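Local coordinates for SalCYP (Salinispora tropica, PDB 7ABA), which is a bacterial cytochrome P450, a largely helical heme protein modelled here with heme c in its ligand pocket, at residues A[55-60]-A[316-321]; A[142-147]-A[393-398]. All coordinates share one frame; numbering follows the deposited sequence.

Contact 1 (A[55-60]-A[316-321]); sequences FWVLST and LLPLAL
F55 has CG placed between its own backbone N and carbonyl carbon (chi1 56°), while L316 has CG beside its backbone N (chi1 -57°); the ring and the leucine branch are thereby brought together on the V57 side of the sheet. The CD2-CE2 bond of F55 meets the branch obliquely, CE2 lying 3.6 Å from L316 CD1, and Y34 of helix 31-41 touches the same leucine. Beneath these side chains the two backbones run parallel. L316 N donates to W56 O at 2.8 Å in an almost straight bond (173°), and L58 N donates to L316 O at 3.1 Å, so L316 grips the residues before and after V57. V57 itself bonds through its backbone to F47 of the adjoining strand, and its CG1 packs against P318 CG at 3.6 Å.

On the reverse face L58 and L317 lie side by side and point the same way, L58 CD1 to L317 CD2 3.5 Å; both also touch A67 of helix 61-68. P318 then leads the chain into helix 319-322, whose L321 reaches back to set CD1 3.8 Å from S59 CB. L58 O is buried here without a polar partner in the model: P318 CD at 3.3 Å and L321 CD1 at 3.5 Å cover it with carbon. S59 OG is hydrogen-bonded to R42 NE. The pairing is the parallel step of the mixed five-stranded sheet of the P450 fold, and just beyond it L319 touches heme c.

Contact 2 (A[142-147]-A[393-398]); sequences FSDEFA and VYDLRI
F142, the first residue of helix 142-159, sends its backbone N-H to L396 O in a short, nearly straight bond (N to O 2.7 Å, 170°), which ties the helix start to the chain entering the C-terminal strand. The two elements meet beside the small antiparallel sheet of the P450 fold formed by strands 139-141 and 397-399. The carbonyl oxygen of the same residue, F142 O, accepts from both F146 N and A147 N, the second bond closing a wider pi-type turn.

CB of F142 points toward segment 393-398, and chi1 of -180° sets CG anti to the backbone N, sending the ring onward. The F142 and L396 side chains lie side by side, F142 CB to L396 CD2 3.8 Å, with the ring's end leading away; the ring also meets W371 edge-to-face. I398 adds CG1 against the same CB. Y394 comes from the loop ahead of the strand. Its ring edge faces S143, whose OG donates to Y394 OH at 2.7 Å, close to the ring plane; the phenol oxygen is also hydrogen-bonded to N254 OD1, which joins helix 250-265 to this corner.

Two waters bridge the segments as well. Water 1 accepts from S143 N and L396 N, 3.0 Å from each, and water 3 donates both to Y394 O and to D144 OD2, the latter 2.8 Å away. D144 OD2 and D395 OD1 approach to 4.4 Å, a pair of like charges probably eased by partners on either residue: R148 for D144, S141 and R397 for D395. R397 NE makes a salt bridge to D395 OD2 at 3.1 Å, on the syn side but tilted 28° out of the carboxylate plane, with OD2 near the guanidinium plane.

Both contacts bring an early part of the chain against a late one, and their segments alternate in sequence, yet they share no element and their nearest atoms stay about 16 Å apart. Contact 1 is buried: strand pairs with strand inside the five-stranded sheet, leucines, valine, proline and phenylalanine fill both faces, and no water or charge pair belongs to it. Contact 2 is only partly buried and joins a helix start to the approach of a C-terminal strand. Phenylalanine, leucine and isoleucine form its apolar part and a tyrosine-serine bond lies against helix 250-265, while carboxylates and bridging waters take the more exposed side. Contact 1 also lies nearer heme c, with the L317 side chain about 7 Å from it, against about 12 Å for that of Y394.

Contact 1 (A[55-60]-A[316-321])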
# COMPACT_ATOMS: atom_id res chain seq x y z
N PHE A 55 -17.74 12.21 1.61
CA PHE A 55 -16.31 12.43 1.72
C PHE A 55 -15.84 13.22 0.51
O PHE A 55 -16.46 13.18 -0.55
CB PHE A 55 -15.53 11.11 1.84
CG PHE A 55 -15.79 10.13 0.71
CD1 PHE A 55 -16.83 9.22 0.78
CD2 PHE A 55 -14.98 10.11 -0.41
CE1 PHE A 55 -17.07 8.32 -0.25
CE2 PHE A 55 -15.20 9.21 -1.44
CZ PHE A 55 -16.25 8.31 -1.36
N TRP A 56 -14.75 13.95 0.71
CA TRP A 56 -14.08 14.65 -0.37
C TRP A 56 -12.98 13.76 -0.94
O TRP A 56 -12.42 12.91 -0.24
CB TRP A 56 -13.48 15.97 0.12
CG TRP A 56 -14.47 17.06 0.25
CD1 TRP A 56 -15.14 17.45 1.38
CD2 TRP A 56 -14.93 17.91 -0.79
NE1 TRP A 56 -15.99 18.49 1.09
CE2 TRP A 56 -15.87 18.80 -0.24
CE3 TRP A 56 -14.63 18.01 -2.15
CZ2 TRP A 56 -16.52 19.76 -1.00
CZ3 TRP A 56 -15.26 18.97 -2.90
CH2 TRP A 56 -16.20 19.84 -2.33
N VAL A 57 -12.70 13.95 -2.22
CA VAL A 57 -11.60 13.26 -2.90
C VAL A 57 -10.73 14.33 -3.56
O VAL A 57 -11.18 15.00 -4.50
CB VAL A 57 -12.09 12.25 -3.94
CG1 VAL A 57 -10.90 11.51 -4.56
CG2 VAL A 57 -13.06 11.24 -3.31
N LEU A 58 -9.50 14.49 -3.08
CA LEU A 58 -8.56 15.37 -3.76
C LEU A 58 -8.03 14.67 -5.01
O LEU A 58 -7.91 13.45 -5.06
CB LEU A 58 -7.40 15.74 -2.85
CG LEU A 58 -7.83 16.41 -1.54
CD1 LEU A 58 -6.61 16.94 -0.80
CD2 LEU A 58 -8.82 17.54 -1.78
N SER A 59 -7.74 15.47 -6.03
CA SER A 59 -7.50 14.90 -7.34
C SER A 59 -6.24 15.39 -8.05
O SER A 59 -6.00 14.96 -9.19
CB SER A 59 -8.71 15.17 -8.23
OG SER A 59 -8.83 16.53 -8.59
N THR A 60 -5.41 16.21 -7.42
CA THR A 60 -4.15 16.64 -8.03
C THR A 60 -2.97 16.20 -7.18
O THR A 60 -3.07 16.01 -5.97
CB THR A 60 -4.10 18.16 -8.22
OG1 THR A 60 -4.02 18.81 -6.94
CG2 THR A 60 -5.30 18.64 -9.00
N LEU A 316 -10.20 11.90 1.14
CA LEU A 316 -9.38 10.83 0.60
C LEU A 316 -8.28 11.40 -0.29
O LEU A 316 -8.49 12.38 -1.01
CB LEU A 316 -10.21 9.84 -0.20
CG LEU A 316 -11.37 9.17 0.53
CD1 LEU A 316 -11.94 8.05 -0.36
CD2 LEU A 316 -10.95 8.63 1.88
N LEU A 317 -7.13 10.73 -0.26
CA LEU A 317 -5.91 11.13 -0.95
C LEU A 317 -5.48 9.99 -1.87
O LEU A 317 -4.51 9.27 -1.58
CB LEU A 317 -4.81 11.46 0.05
CG LEU A 317 -5.15 12.50 1.12
CD1 LEU A 317 -3.93 12.72 1.97
CD2 LEU A 317 -5.63 13.80 0.50
N PRO A 318 -6.18 9.79 -2.99
CA PRO A 318 -5.94 8.58 -3.80
C PRO A 318 -4.63 8.66 -4.57
O PRO A 318 -4.41 9.57 -5.37
CB PRO A 318 -7.15 8.53 -4.74
CG PRO A 318 -7.67 9.92 -4.78
CD PRO A 318 -7.33 10.57 -3.47
N LEU A 319 -3.75 7.69 -4.32
CA LEU A 319 -2.48 7.65 -5.03
C LEU A 319 -2.68 7.41 -6.52
O LEU A 319 -1.84 7.82 -7.33
CB LEU A 319 -1.58 6.57 -4.43
CG LEU A 319 -1.35 6.69 -2.92
CD1 LEU A 319 -0.40 5.61 -2.43
CD2 LEU A 319 -0.80 8.05 -2.56
N ALA A 320 -3.78 6.75 -6.90
CA ALA A 320 -4.12 6.55 -8.31
C ALA A 320 -4.38 7.85 -9.04
O ALA A 320 -4.29 7.87 -10.27
CB ALA A 320 -5.36 5.66 -8.43
N LEU A 321 -4.74 8.92 -8.33
CA LEU A 321 -4.88 10.24 -8.94
C LEU A 321 -3.57 11.02 -8.88
O LEU A 321 -3.13 11.57 -9.89
CB LEU A 321 -6.01 11.03 -8.26
CG LEU A 321 -7.42 10.42 -8.37
CD1 LEU A 321 -8.53 11.35 -7.85
CD2 LEU A 321 -7.73 10.02 -9.81

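Contact 2 (A[142-147]-A[393-398])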
# COMPACT_ATOMS: atom_id res chain seq x y z
N PHE A 142 0.49 -16.92 -9.50
CA PHE A 142 1.64 -16.12 -9.12
C PHE A 142 1.54 -15.64 -7.67
O PHE A 142 2.50 -15.75 -6.91
CB PHE A 142 1.79 -14.93 -10.06
CG PHE A 142 2.96 -14.05 -9.73
CD1 PHE A 142 4.23 -14.36 -10.19
CD2 PHE A 142 2.79 -12.92 -8.95
CE1 PHE A 142 5.31 -13.55 -9.88
CE2 PHE A 142 3.87 -12.11 -8.63
CZ PHE A 142 5.13 -12.43 -9.10
N SER A 143 0.39 -15.10 -7.28
CA SER A 143 0.32 -14.51 -5.95
C SER A 143 0.02 -15.54 -4.88
O SER A 143 0.64 -15.52 -3.81
CB SER A 143 -0.72 -13.39 -5.94
OG SER A 143 -0.22 -12.29 -6.66
N ASP A 144 -0.89 -16.48 -5.15
CA ASP A 144 -1.25 -17.47 -4.14
C ASP A 144 -0.08 -18.39 -3.79
O ASP A 144 0.15 -18.70 -2.61
CB ASP A 144 -2.43 -18.32 -4.62
CG ASP A 144 -3.74 -17.54 -4.66
OD1 ASP A 144 -3.81 -16.43 -4.11
OD2 ASP A 144 -4.70 -18.06 -5.27
N GLU A 145 0.63 -18.87 -4.80
CA GLU A 145 1.62 -19.92 -4.59
C GLU A 145 3.04 -19.39 -4.46
O GLU A 145 3.88 -20.07 -3.87
CB GLU A 145 1.53 -20.94 -5.73
CG GLU A 145 0.16 -21.60 -5.81
CD GLU A 145 0.05 -22.67 -6.88
OE1 GLU A 145 0.28 -22.36 -8.07
OE2 GLU A 145 -0.27 -23.82 -6.51
N PHE A 146 3.33 -18.19 -4.97
CA PHE A 146 4.67 -17.62 -4.88
C PHE A 146 4.69 -16.31 -4.11
O PHE A 146 5.27 -16.26 -3.02
CB PHE A 146 5.28 -17.43 -6.27
CG PHE A 146 6.53 -16.60 -6.26
CD1 PHE A 146 7.61 -16.98 -5.48
CD2 PHE A 146 6.61 -15.42 -6.98
CE1 PHE A 146 8.76 -16.22 -5.44
CE2 PHE A 146 7.76 -14.66 -6.95
CZ PHE A 146 8.83 -15.05 -6.16
N ALA A 147 4.08 -15.24 -4.63
CA ALA A 147 4.39 -13.92 -4.10
C ALA A 147 3.96 -13.76 -2.65
O ALA A 147 4.68 -13.16 -1.85
CB ALA A 147 3.75 -12.83 -4.97
N VAL A 393 -9.59 -10.14 -4.46
CA VAL A 393 -9.45 -11.55 -4.80
C VAL A 393 -9.22 -11.67 -6.30
O VAL A 393 -10.05 -11.24 -7.11
CB VAL A 393 -10.69 -12.36 -4.37
CG1 VAL A 393 -10.56 -13.82 -4.80
CG2 VAL A 393 -10.90 -12.26 -2.89
N TYR A 394 -8.09 -12.26 -6.67
CA TYR A 394 -7.79 -12.54 -8.07
C TYR A 394 -6.92 -13.79 -8.10
O TYR A 394 -6.41 -14.24 -7.08
CB TYR A 394 -7.09 -11.36 -8.74
CG TYR A 394 -5.74 -11.05 -8.13
CD1 TYR A 394 -4.60 -11.69 -8.60
CD2 TYR A 394 -5.61 -10.16 -7.07
CE1 TYR A 394 -3.37 -11.43 -8.05
CE2 TYR A 394 -4.37 -9.89 -6.51
CZ TYR A 394 -3.25 -10.53 -7.00
OH TYR A 394 -2.01 -10.29 -6.46
N ASP A 395 -6.75 -14.34 -9.31
CA ASP A 395 -5.88 -15.49 -9.53
C ASP A 395 -5.06 -15.22 -10.79
O ASP A 395 -5.56 -15.36 -11.90
CB ASP A 395 -6.69 -16.78 -9.66
CG ASP A 395 -5.82 -18.02 -9.83
OD1 ASP A 395 -4.59 -17.91 -9.70
OD2 ASP A 395 -6.39 -19.10 -10.10
N LEU A 396 -3.79 -14.84 -10.60
CA LEU A 396 -2.90 -14.53 -11.72
C LEU A 396 -2.18 -15.80 -12.14
O LEU A 396 -1.23 -16.24 -11.47
CB LEU A 396 -1.92 -13.44 -11.33
CG LEU A 396 -0.86 -13.09 -12.39
CD1 LEU A 396 -1.48 -12.63 -13.72
CD2 LEU A 396 0.07 -12.03 -11.83
N ARG A 397 -2.60 -16.38 -13.25
CA ARG A 397 -1.95 -17.56 -13.80
C ARG A 397 -0.90 -17.11 -14.81
O ARG A 397 -1.19 -16.32 -15.71
CB ARG A 397 -2.97 -18.48 -14.48
CG ARG A 397 -4.00 -19.11 -13.56
CD ARG A 397 -3.36 -20.03 -12.54
NE ARG A 397 -4.36 -20.71 -11.71
CZ ARG A 397 -4.64 -22.01 -11.77
NH1 ARG A 397 -4.01 -22.81 -12.61
NH2 ARG A 397 -5.58 -22.51 -10.97
N ILE A 398 0.33 -17.61 -14.64
CA ILE A 398 1.41 -17.38 -15.59
C ILE A 398 1.87 -18.74 -16.08
O ILE A 398 1.97 -19.68 -15.29
CB ILE A 398 2.59 -16.61 -14.95
CG1 ILE A 398 2.14 -15.32 -14.24
CG2 ILE A 398 3.65 -16.31 -16.00
CD1 ILE A 398 1.54 -14.29 -15.14
O HOH W 1 -2.47 -15.54 -7.99
O HOH W 2 -3.98 -14.29 -5.72
O HOH W 3 -6.98 -16.53 -5.58